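Local coordinates for protein membrane-anchored mycosin mycp1 (Mycobacterium thermoresistibile, PDB 4HVL) that is a membrane-anchored, subtilisin-like serine protease and an essential component of the mycobacterial type VII (ESX-1) secretion system, at residues T103-V108 / I286-Y291; R43-S47 / P282-T287; F40-P44 / T116-I120; P32-P36 / G304-V308; I341-H347 / A358-D362. All coordinates share one frame. Residue numbers count along the deposited sequence, not the author numbering.

How the contacts relate
Contacts 1 to 4 cluster on one side of the subtilisin-like domain, their centres about 11 to 17 Å apart, while contact 5 lies farther off, its centre about 18 Å from that of contact 2 and about 30 Å from that of contact 4. Contact 1 lies nearest the active site: the Leu104 side chain is about 6 Å from that of His101, the predicted catalytic histidine. Contacts 1 and 2 share Ile286 and Thr287; contacts 2 and 3 share Arg43 and Pro44. Phe119 of contact 3 packs against contact 1, its CE2 3.2 Å from Thr287 O. Contact 4 joins contacts 1 and 2 through a probable hydrogen bond between Ile286 N and Val308 O, 2.9 Å.

Contact 1 (T103-V108 / I286-Y291); sequences TLTASV and ITALGY
Thr103, Leu289 and Ser107 bury the most surface where a helix crosses a short edge strand. Segment 103-108, helical throughout, belongs to helix 102-110, which follows the predicted catalytic His101 in this subtilisin fold; the contact packs the small antiparallel sheet onto that helix. Segment 286-291 is extended as far as Gly290, then turns at Tyr291, and Ala288 of strand 288-289 pairs with Val296 of strand 295-300. The backbones come closest at Leu104 and Ala288, with CA atoms 5.4 Å apart. Ser107 (chi1 77°, p) turns toward the strand, and Leu289 N donates to Ser107 OG at 2.9 Å, almost linearly; the same OG donates to Leu104 O, 2.7 Å, one turn back. Thr103 (m) lays CG2 3.5 Å from Gly290 O and OG1 3.5 Å from Tyr291 CE1, while that hydroxyl bonds to Asp97. Tyr291 OH is held by Ala30 O. Leu289 O lies 3.5 Å from Leu104 CG, and the Leu289 side chain (m, t) packs on Phe119. Leu104 CB and Val108 CG2 meet Ala288 CB at 3.8 and 4.2 Å. One serine hydroxyl thus ties strand to helix in a largely apolar interface, and Leu289 O stays buried without a hydrogen-bond partner.

Contact 2 (R43-S47 / P282-T287); sequences RPWAS and PAENIT. With ACT (acetate ion), chain L.
Segment 43-47 runs extended through Arg43 and Pro44, which occupies the N-cap position, then turns into helix 45-50. Segment 282-287 leaves the end of strand 277-282, an outermost strand of the parallel sheet of this subtilisin fold, and loops toward strand 288-289; Asn285 sits in the left-handed helical region (phi 52°, psi 49°). CA atoms approach to 6.0 Å at Ala46 and Pro282 and to 6.1 Å at Pro44 and Thr287. With chi1 near +75° (p) and chi2 near -93°, the Trp45 indole reaches across so that CH2 lies 3.5 Å from Pro282 CB. Ala46 CB meets the same Pro282 CB at 3.7 Å, and Tyr317 of helix 311-328 touches both Ala46 and Pro282. Pro44 CB packs on Thr287 CB, 3.8 Å. Asn285 ND2 makes a weak 3.3 Å hydrogen bond to OXT of an acetate ion, probably from the crystallisation liquor. The indole nitrogen ties the turn down: Trp45 NE1 donates to Glu284 O at 2.9 Å, and weakly to Asn285 O at 3.2 Å.

Contact 3 (F40-P44 / T116-I120); sequences FADRP and TDGFI
An Asx turn in the loop that follows helix 102-110 presents Gly118 to a bend in the chain just ahead of helix 45-50. Asp117 (chi1 near +66°, p) makes the turn: its OD1 accepts from Phe119 N at 2.9 Å, and OD2 forms a salt bridge with Arg78. Neither segment has regular secondary structure. Their backbones run close, with CA atoms 4.4 Å apart at Ala41 and Asp117 and 4.6 Å at Arg43 and Gly118. Gly118 N donates to Phe40 O, 2.7 Å and nearly straight, and Phe40 O also lies 3.4 Å from Asp117 CB. The bend from Phe40 to Pro44 curls round Gly118, whose CA sits 3.7 Å from Ala41 O and 3.9 Å from Asp42 O; a side chain there would clash with both carbonyls. Gly118 O lies 3.7 Å from Pro44 CD, while Pro44 CG meets the edge of the Phe119 ring at CD2, 4.0 Å; Phe119 has chi1 t and chi2 near -90°. The contact lies on the surface, away from the active site and the bound zinc ions. Phe40 (chi1 m) turns its ring onto Pro295 and Asn297, so both loops touch the start of strand 295-300, Asp117 also on Pro295.

Contact 4 (P32-P36 / G304-V308); sequences PTVYP and GLVPV
This is a surface packing contact, in which the N-terminal part of the chain, between strand 23-25 and helix 45-50, crosses strand 305-307, an outermost strand of the small three-stranded antiparallel sheet. Segment 32-36 is extended but irregular, and the CA atoms stay well apart, the nearest being Tyr35 and Leu305 at 7.4 Å; side chains fill the gap. Leu305 (m, t) points toward the other segment and buries the most surface: CD2 lies 3.7 Å from Thr33 CG2, and CD1 3.7 Å from Val34 O and 3.9 Å from Pro36 CD. Tyr35 (chi1 -81°, chi2 -77°) reaches across the strand, CE1 3.8 Å from Leu305 CB, and ends with OH 3.5 Å from Pro307 CD. One water links the two, 2.6 Å from Tyr35 OH and donating to Leu305 O at 2.9 Å. No direct hydrogen bond forms between the two segments, so their contact is apolar packing plus one bridging water, while strand 295-300 is hydrogen-bonded to both, at Thr33 and at Val306.

Contact 5 (I341-H347 / A358-D362); sequences ITATARH and AGVID
Ala358 sets its CB 3.7 Å from Thr342 O, at the end of helix 334-343; its carbonyl O accepts from His347 ND1 at 2.8 Å. Gly359 (phi 117°, psi -166°) brings CA to 3.3 Å from Arg346 O in a CA-H...O contact; a CB would clash with that oxygen. Val360 pairs with Arg346, CA atoms 5.2 Å apart: Arg346 N donates to Val360 O at 2.9 Å and Val360 N to Arg346 O at 3.2 Å. Ile361 (chi1 p, chi2 t) packs CG2 on Ile341 CG2, 3.4 Å. Asp362 N donates to a water (3.0 Å) that donates to Ile341 O and Thr344 OG1 (both 2.7 Å); a second water lies 2.6 Å from both Thr344 O and Asp362 OD2. Asp362 OD1 caps Ala365 N and forms a salt bridge with Arg51. This loop, closed by one antiparallel hydrogen-bonded bridge, leads from helix 334-343 to the N-cap of helix 363-368 and hydrogen-bonds through Ala358, Gly359 and Ile361 to strand 277-282, an outermost strand of the subtilisin parallel sheet.

Contact 1 (T103-V108 / I286-Y291)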
# COMPACT_ATOMS: atom_id res chain seq x y z
N THR A 103 -5.57 10.03 3.14
CA THR A 103 -6.00 11.06 2.20
C THR A 103 -4.91 11.25 1.14
O THR A 103 -5.19 11.37 -0.05
CB THR A 103 -6.26 12.39 2.94
OG1 THR A 103 -7.27 12.17 3.94
CG2 THR A 103 -6.73 13.44 1.96
N LEU A 104 -3.67 11.27 1.60
CA LEU A 104 -2.51 11.51 0.70
C LEU A 104 -2.29 10.31 -0.21
O LEU A 104 -2.08 10.48 -1.39
CB LEU A 104 -1.25 11.85 1.50
CG LEU A 104 -1.17 13.26 2.09
CD1 LEU A 104 -2.25 13.54 3.13
CD2 LEU A 104 0.19 13.51 2.70
N THR A 105 -2.33 9.10 0.33
CA THR A 105 -2.28 7.88 -0.49
C THR A 105 -3.30 7.90 -1.63
O THR A 105 -2.95 7.74 -2.80
CB THR A 105 -2.54 6.65 0.38
OG1 THR A 105 -1.64 6.68 1.48
CG2 THR A 105 -2.34 5.36 -0.40
N ALA A 106 -4.56 8.14 -1.26
CA ALA A 106 -5.64 8.20 -2.25
C ALA A 106 -5.37 9.26 -3.31
O ALA A 106 -5.65 9.02 -4.51
CB ALA A 106 -6.99 8.44 -1.57
N SER A 107 -4.79 10.39 -2.90
CA SER A 107 -4.49 11.48 -3.85
C SER A 107 -3.44 11.08 -4.88
O SER A 107 -3.52 11.48 -6.04
CB SER A 107 -4.08 12.77 -3.15
OG SER A 107 -2.74 12.73 -2.68
N VAL A 108 -2.46 10.28 -4.45
CA VAL A 108 -1.41 9.80 -5.35
C VAL A 108 -1.98 8.82 -6.40
O VAL A 108 -1.65 8.91 -7.59
CB VAL A 108 -0.22 9.18 -4.55
CG1 VAL A 108 0.72 8.41 -5.45
CG2 VAL A 108 0.57 10.26 -3.83
N ILE A 286 7.71 13.15 -1.30
CA ILE A 286 6.46 13.02 -2.03
C ILE A 286 5.62 14.31 -1.91
O ILE A 286 5.63 15.00 -0.87
CB ILE A 286 5.68 11.77 -1.55
CG1 ILE A 286 6.44 10.48 -1.86
CG2 ILE A 286 4.27 11.70 -2.13
CD1 ILE A 286 6.81 10.28 -3.31
N THR A 287 4.96 14.66 -3.01
CA THR A 287 3.92 15.69 -3.02
C THR A 287 2.60 14.98 -3.20
O THR A 287 2.49 14.05 -4.01
CB THR A 287 4.16 16.66 -4.16
OG1 THR A 287 5.41 17.32 -3.92
CG2 THR A 287 3.05 17.69 -4.29
N ALA A 288 1.61 15.39 -2.43
CA ALA A 288 0.30 14.78 -2.48
C ALA A 288 -0.73 15.88 -2.22
O ALA A 288 -0.38 17.08 -2.22
CB ALA A 288 0.24 13.65 -1.45
N LEU A 289 -1.99 15.49 -2.05
CA LEU A 289 -3.06 16.41 -1.66
C LEU A 289 -3.58 16.12 -0.26
O LEU A 289 -3.61 14.98 0.19
CB LEU A 289 -4.23 16.35 -2.65
CG LEU A 289 -3.91 16.54 -4.14
CD1 LEU A 289 -5.20 16.45 -4.96
CD2 LEU A 289 -3.19 17.86 -4.37
N GLY A 290 -4.02 17.18 0.41
CA GLY A 290 -4.55 17.10 1.76
C GLY A 290 -6.07 17.04 1.80
O GLY A 290 -6.74 16.71 0.79
N TYR A 291 -6.61 17.39 2.96
CA TYR A 291 -8.02 17.23 3.27
C TYR A 291 -8.93 18.15 2.46
O TYR A 291 -10.14 17.93 2.43
CB TYR A 291 -8.28 17.47 4.77
CG TYR A 291 -7.47 16.61 5.74
CD1 TYR A 291 -6.96 15.36 5.36
CD2 TYR A 291 -7.26 17.03 7.06
CE1 TYR A 291 -6.23 14.57 6.25
CE2 TYR A 291 -6.53 16.25 7.94
CZ TYR A 291 -6.01 15.02 7.53
OH TYR A 291 -5.31 14.23 8.42

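Contact 2 (R43-S47 / P282-T287)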
# COMPACT_ATOMS: atom_id res chain seq x y z
N ARG A 43 5.83 20.14 -11.59
CA ARG A 43 5.44 18.76 -11.41
C ARG A 43 6.29 18.13 -10.32
O ARG A 43 7.47 18.40 -10.26
CB ARG A 43 5.60 18.01 -12.73
CG ARG A 43 4.56 18.42 -13.76
CD ARG A 43 4.77 17.70 -15.08
NE ARG A 43 3.95 18.32 -16.14
CZ ARG A 43 4.17 18.20 -17.45
NH1 ARG A 43 5.17 17.46 -17.92
NH2 ARG A 43 3.36 18.82 -18.30
N PRO A 44 5.69 17.31 -9.42
CA PRO A 44 6.52 16.59 -8.43
C PRO A 44 7.53 15.67 -9.12
O PRO A 44 7.30 15.24 -10.26
CB PRO A 44 5.50 15.76 -7.64
CG PRO A 44 4.16 16.30 -7.99
CD PRO A 44 4.26 16.96 -9.32
N TRP A 45 8.66 15.40 -8.46
CA TRP A 45 9.73 14.63 -9.12
C TRP A 45 9.20 13.25 -9.55
O TRP A 45 9.59 12.73 -10.59
CB TRP A 45 10.97 14.48 -8.23
CG TRP A 45 10.83 13.49 -7.11
CD1 TRP A 45 10.44 13.75 -5.83
CD2 TRP A 45 11.11 12.08 -7.16
NE1 TRP A 45 10.45 12.60 -5.09
CE2 TRP A 45 10.86 11.56 -5.88
CE3 TRP A 45 11.55 11.21 -8.18
CZ2 TRP A 45 11.04 10.21 -5.57
CZ3 TRP A 45 11.70 9.85 -7.87
CH2 TRP A 45 11.45 9.37 -6.57
N ALA A 46 8.29 12.69 -8.76
CA ALA A 46 7.75 11.37 -9.04
C ALA A 46 6.90 11.33 -10.30
O ALA A 46 6.92 10.33 -11.04
CB ALA A 46 6.95 10.86 -7.85
N SER A 47 6.15 12.39 -10.55
CA SER A 47 5.35 12.53 -11.75
C SER A 47 6.24 12.62 -13.00
O SER A 47 5.97 11.98 -14.01
CB SER A 47 4.45 13.77 -11.66
OG SER A 47 3.61 13.67 -10.51
N PRO A 282 8.38 5.47 -6.49
CA PRO A 282 8.83 6.57 -5.64
C PRO A 282 8.18 6.53 -4.26
O PRO A 282 6.98 6.29 -4.13
CB PRO A 282 8.37 7.78 -6.42
CG PRO A 282 8.49 7.35 -7.84
CD PRO A 282 7.91 5.96 -7.79
N ALA A 283 9.00 6.78 -3.24
CA ALA A 283 8.59 6.65 -1.84
C ALA A 283 9.17 7.74 -0.92
O ALA A 283 8.96 7.68 0.29
CB ALA A 283 9.01 5.27 -1.34
N GLU A 284 9.88 8.72 -1.49
CA GLU A 284 10.53 9.77 -0.72
C GLU A 284 10.20 11.14 -1.32
O GLU A 284 9.94 11.26 -2.52
CB GLU A 284 12.06 9.60 -0.74
CG GLU A 284 12.59 8.27 -0.22
CD GLU A 284 14.08 8.10 -0.48
OE1 GLU A 284 14.83 9.12 -0.54
OE2 GLU A 284 14.52 6.96 -0.66
N ASN A 285 10.19 12.18 -0.47
CA ASN A 285 10.04 13.57 -0.92
C ASN A 285 8.81 13.70 -1.81
O ASN A 285 8.85 14.29 -2.91
CB ASN A 285 11.32 14.04 -1.62
CG ASN A 285 12.53 14.05 -0.69
OD1 ASN A 285 13.48 13.29 -0.87
ND2 ASN A 285 12.51 14.93 0.30
N ILE A 286 7.71 13.15 -1.30
CA ILE A 286 6.46 13.02 -2.03
C ILE A 286 5.62 14.31 -1.91
O ILE A 286 5.63 15.00 -0.87
CB ILE A 286 5.68 11.77 -1.55
CG1 ILE A 286 6.44 10.48 -1.86
CG2 ILE A 286 4.27 11.70 -2.13
CD1 ILE A 286 6.81 10.28 -3.31
N THR A 287 4.96 14.66 -3.01
CA THR A 287 3.92 15.69 -3.02
C THR A 287 2.60 14.98 -3.20
O THR A 287 2.49 14.05 -4.01
CB THR A 287 4.16 16.66 -4.16
OG1 THR A 287 5.41 17.32 -3.92
CG2 THR A 287 3.05 17.69 -4.29
C ACT L . 10.09 17.99 -0.64
O ACT L . 9.33 18.38 -1.58
OXT ACT L . 9.86 16.96 0.06
CH3 ACT L . 11.32 18.81 -0.37

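Contact 3 (F40-P44 / T116-I120)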
# COMPACT_ATOMS: atom_id res chain seq x y z
N PHE A 40 4.24 24.76 -5.91
CA PHE A 40 3.60 23.56 -6.45
C PHE A 40 3.18 23.69 -7.92
O PHE A 40 2.54 22.80 -8.47
CB PHE A 40 2.40 23.19 -5.58
CG PHE A 40 2.77 22.84 -4.16
CD1 PHE A 40 3.31 21.61 -3.88
CD2 PHE A 40 2.59 23.76 -3.13
CE1 PHE A 40 3.64 21.26 -2.57
CE2 PHE A 40 2.93 23.43 -1.82
CZ PHE A 40 3.45 22.17 -1.54
N ALA A 41 3.57 24.79 -8.56
CA ALA A 41 3.34 24.95 -9.99
C ALA A 41 4.09 23.88 -10.80
O ALA A 41 3.61 23.42 -11.83
CB ALA A 41 3.73 26.34 -10.44
N ASP A 42 5.26 23.48 -10.33
CA ASP A 42 6.06 22.46 -11.01
C ASP A 42 5.53 21.07 -10.70
O ASP A 42 4.86 20.86 -9.69
CB ASP A 42 7.53 22.55 -10.58
CG ASP A 42 8.21 23.81 -11.06
OD1 ASP A 42 8.09 24.11 -12.28
OD2 ASP A 42 8.85 24.51 -10.23
N ARG A 43 5.83 20.14 -11.59
CA ARG A 43 5.44 18.76 -11.41
C ARG A 43 6.29 18.13 -10.32
O ARG A 43 7.47 18.40 -10.26
CB ARG A 43 5.60 18.01 -12.73
CG ARG A 43 4.56 18.42 -13.76
CD ARG A 43 4.77 17.70 -15.08
NE ARG A 43 3.95 18.32 -16.14
CZ ARG A 43 4.17 18.20 -17.45
NH1 ARG A 43 5.17 17.46 -17.92
NH2 ARG A 43 3.36 18.82 -18.30
N PRO A 44 5.69 17.31 -9.42
CA PRO A 44 6.52 16.59 -8.43
C PRO A 44 7.53 15.67 -9.12
O PRO A 44 7.30 15.24 -10.26
CB PRO A 44 5.50 15.76 -7.64
CG PRO A 44 4.16 16.30 -7.99
CD PRO A 44 4.26 16.96 -9.32
N THR A 116 -4.18 25.41 -10.92
CA THR A 116 -3.34 26.18 -10.04
C THR A 116 -2.12 25.44 -9.52
O THR A 116 -1.34 26.04 -8.81
CB THR A 116 -4.13 26.64 -8.80
OG1 THR A 116 -4.79 25.51 -8.22
CG2 THR A 116 -5.15 27.73 -9.17
N ASP A 117 -1.97 24.15 -9.79
CA ASP A 117 -0.74 23.44 -9.41
C ASP A 117 -0.40 22.34 -10.40
O ASP A 117 -1.19 22.04 -11.30
CB ASP A 117 -0.79 22.92 -7.95
CG ASP A 117 -1.85 21.82 -7.71
OD1 ASP A 117 -1.76 20.71 -8.30
OD2 ASP A 117 -2.77 22.07 -6.90
N GLY A 118 0.78 21.74 -10.23
CA GLY A 118 1.26 20.70 -11.15
C GLY A 118 0.99 19.28 -10.70
O GLY A 118 1.49 18.34 -11.30
N PHE A 119 0.19 19.10 -9.65
CA PHE A 119 -0.08 17.76 -9.14
C PHE A 119 -1.27 17.06 -9.79
O PHE A 119 -2.34 17.65 -9.96
CB PHE A 119 -0.36 17.79 -7.65
CG PHE A 119 -0.60 16.43 -7.10
CD1 PHE A 119 -1.90 15.89 -7.07
CD2 PHE A 119 0.46 15.63 -6.71
CE1 PHE A 119 -2.11 14.61 -6.63
CE2 PHE A 119 0.23 14.35 -6.24
CZ PHE A 119 -1.05 13.84 -6.20
N ILE A 120 -1.09 15.79 -10.10
CA ILE A 120 -2.22 14.95 -10.53
C ILE A 120 -1.94 13.53 -10.12
O ILE A 120 -0.78 13.13 -10.04
CB ILE A 120 -2.46 15.02 -12.06
CG1 ILE A 120 -3.87 14.48 -12.40
CG2 ILE A 120 -1.35 14.31 -12.84
CD1 ILE A 120 -4.35 14.85 -13.78

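Contact 4 (P32-P36 / G304-V308)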
# COMPACT_ATOMS: atom_id res chain seq x y z
N PRO A 32 -1.92 17.32 7.17
CA PRO A 32 -0.68 17.51 6.45
C PRO A 32 -0.41 18.98 6.25
O PRO A 32 -1.32 19.82 6.43
CB PRO A 32 -0.98 16.86 5.10
CG PRO A 32 -2.42 17.10 4.91
CD PRO A 32 -3.02 16.91 6.28
N THR A 33 0.81 19.29 5.82
CA THR A 33 1.23 20.66 5.65
C THR A 33 2.25 20.80 4.50
O THR A 33 2.33 19.94 3.62
CB THR A 33 1.67 21.28 7.02
OG1 THR A 33 1.94 22.66 6.86
CG2 THR A 33 2.90 20.57 7.66
N VAL A 34 3.01 21.88 4.51
CA VAL A 34 3.93 22.21 3.43
C VAL A 34 5.22 22.75 4.01
O VAL A 34 5.23 23.30 5.12
CB VAL A 34 3.32 23.26 2.48
CG1 VAL A 34 2.04 22.73 1.85
CG2 VAL A 34 3.02 24.57 3.22
N TYR A 35 6.32 22.56 3.28
CA TYR A 35 7.57 23.23 3.61
C TYR A 35 7.44 24.70 3.24
O TYR A 35 6.86 25.05 2.20
CB TYR A 35 8.76 22.59 2.88
CG TYR A 35 9.27 21.34 3.56
CD1 TYR A 35 10.06 21.42 4.69
CD2 TYR A 35 8.93 20.08 3.07
CE1 TYR A 35 10.53 20.28 5.32
CE2 TYR A 35 9.40 18.93 3.70
CZ TYR A 35 10.19 19.04 4.82
OH TYR A 35 10.64 17.92 5.47
N PRO A 36 7.98 25.59 4.10
CA PRO A 36 7.98 27.00 3.77
C PRO A 36 8.51 27.24 2.37
O PRO A 36 9.47 26.60 1.99
CB PRO A 36 8.91 27.60 4.83
CG PRO A 36 8.67 26.73 6.02
CD PRO A 36 8.58 25.35 5.43
N GLY A 304 9.66 19.10 14.50
CA GLY A 304 9.35 19.93 13.32
C GLY A 304 8.98 19.13 12.08
O GLY A 304 8.66 17.96 12.16
N LEU A 305 9.06 19.77 10.91
CA LEU A 305 8.57 19.17 9.66
C LEU A 305 9.39 17.97 9.18
O LEU A 305 10.62 17.96 9.28
CB LEU A 305 8.51 20.21 8.55
CG LEU A 305 7.65 21.42 8.90
CD1 LEU A 305 7.64 22.42 7.76
CD2 LEU A 305 6.23 21.00 9.27
N VAL A 306 8.70 16.98 8.63
CA VAL A 306 9.36 15.85 7.99
C VAL A 306 8.73 15.66 6.60
O VAL A 306 7.65 16.20 6.32
CB VAL A 306 9.25 14.56 8.85
CG1 VAL A 306 9.94 14.75 10.20
CG2 VAL A 306 7.80 14.14 9.03
N PRO A 307 9.44 14.96 5.70
CA PRO A 307 8.90 14.81 4.35
C PRO A 307 7.76 13.82 4.31
O PRO A 307 7.59 13.04 5.24
CB PRO A 307 10.10 14.29 3.54
CG PRO A 307 11.31 14.49 4.40
CD PRO A 307 10.83 14.47 5.82
N VAL A 308 6.96 13.88 3.27
CA VAL A 308 5.98 12.84 2.99
C VAL A 308 6.76 11.68 2.35
O VAL A 308 7.34 11.82 1.27
CB VAL A 308 4.90 13.35 2.01
CG1 VAL A 308 3.90 12.26 1.67
CG2 VAL A 308 4.18 14.58 2.57
O HOH W 1 12.60 18.16 7.14

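Contact 5 (I341-H347 / A358-D362)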
# COMPACT_ATOMS: atom_id res chain seq x y z
N ILE A 341 3.13 -5.29 -15.26
CA ILE A 341 3.83 -4.29 -14.47
C ILE A 341 5.28 -4.71 -14.22
O ILE A 341 6.19 -3.90 -14.45
CB ILE A 341 3.11 -3.98 -13.14
CG1 ILE A 341 1.77 -3.30 -13.42
CG2 ILE A 341 3.98 -3.12 -12.23
CD1 ILE A 341 0.82 -3.28 -12.24
N THR A 342 5.50 -5.96 -13.80
CA THR A 342 6.85 -6.44 -13.47
C THR A 342 7.73 -6.64 -14.70
O THR A 342 8.90 -6.29 -14.69
CB THR A 342 6.85 -7.72 -12.62
OG1 THR A 342 6.19 -8.78 -13.32
CG2 THR A 342 6.14 -7.47 -11.29
N ALA A 343 7.15 -7.18 -15.77
CA ALA A 343 7.89 -7.48 -16.97
C ALA A 343 8.40 -6.22 -17.67
O ALA A 343 9.36 -6.28 -18.39
CB ALA A 343 7.04 -8.31 -17.93
N THR A 344 7.75 -5.08 -17.47
CA THR A 344 8.20 -3.83 -18.09
C THR A 344 8.92 -2.89 -17.13
O THR A 344 9.18 -1.74 -17.47
CB THR A 344 7.01 -3.05 -18.68
OG1 THR A 344 6.08 -2.79 -17.63
CG2 THR A 344 6.34 -3.84 -19.80
N ALA A 345 9.21 -3.35 -15.91
CA ALA A 345 9.91 -2.50 -14.95
C ALA A 345 11.38 -2.41 -15.32
O ALA A 345 11.89 -3.23 -16.07
CB ALA A 345 9.76 -3.03 -13.54
N ARG A 346 12.04 -1.38 -14.82
CA ARG A 346 13.47 -1.18 -15.06
C ARG A 346 14.24 -2.03 -14.05
O ARG A 346 14.29 -1.70 -12.88
CB ARG A 346 13.80 0.29 -14.90
CG ARG A 346 15.14 0.70 -15.48
CD ARG A 346 14.98 1.35 -16.86
NE ARG A 346 16.22 1.96 -17.32
CZ ARG A 346 16.69 3.14 -16.91
NH1 ARG A 346 16.01 3.87 -16.01
NH2 ARG A 346 17.83 3.62 -17.40
N HIS A 347 14.84 -3.13 -14.51
CA HIS A 347 15.45 -4.14 -13.62
C HIS A 347 16.76 -3.68 -12.97
O HIS A 347 17.57 -3.02 -13.59
CB HIS A 347 15.71 -5.45 -14.38
CG HIS A 347 14.58 -5.89 -15.26
ND1 HIS A 347 13.28 -5.99 -14.80
CD2 HIS A 347 14.55 -6.24 -16.56
CE1 HIS A 347 12.50 -6.39 -15.79
NE2 HIS A 347 13.24 -6.55 -16.87
N ALA A 358 11.60 -6.87 -9.30
CA ALA A 358 11.91 -6.77 -10.73
C ALA A 358 12.29 -5.32 -11.11
O ALA A 358 12.71 -5.06 -12.25
CB ALA A 358 10.75 -7.25 -11.58
N GLY A 359 12.13 -4.38 -10.18
CA GLY A 359 12.60 -3.01 -10.39
C GLY A 359 11.53 -1.94 -10.42
O GLY A 359 10.37 -2.15 -9.98
N VAL A 360 11.93 -0.76 -10.90
CA VAL A 360 11.09 0.43 -10.79
C VAL A 360 10.06 0.39 -11.91
O VAL A 360 10.43 0.19 -13.06
CB VAL A 360 11.93 1.72 -10.84
CG1 VAL A 360 11.05 2.95 -10.64
CG2 VAL A 360 13.02 1.67 -9.77
N ILE A 361 8.79 0.58 -11.57
CA ILE A 361 7.75 0.55 -12.58
C ILE A 361 7.96 1.62 -13.66
O ILE A 361 8.57 2.68 -13.42
CB ILE A 361 6.31 0.70 -11.99
CG1 ILE A 361 6.16 1.99 -11.17
CG2 ILE A 361 5.96 -0.51 -11.16
CD1 ILE A 361 4.72 2.47 -11.06
N ASP A 362 7.44 1.30 -14.85
CA ASP A 362 7.57 2.15 -16.02
C ASP A 362 6.19 2.22 -16.68
O ASP A 362 5.84 1.40 -17.54
CB ASP A 362 8.66 1.58 -16.93
CG ASP A 362 8.94 2.44 -18.12
OD1 ASP A 362 8.13 3.34 -18.47
OD2 ASP A 362 9.99 2.18 -18.75
O HOH W 2 6.16 -1.34 -15.32
O HOH W 3 11.03 -0.21 -18.47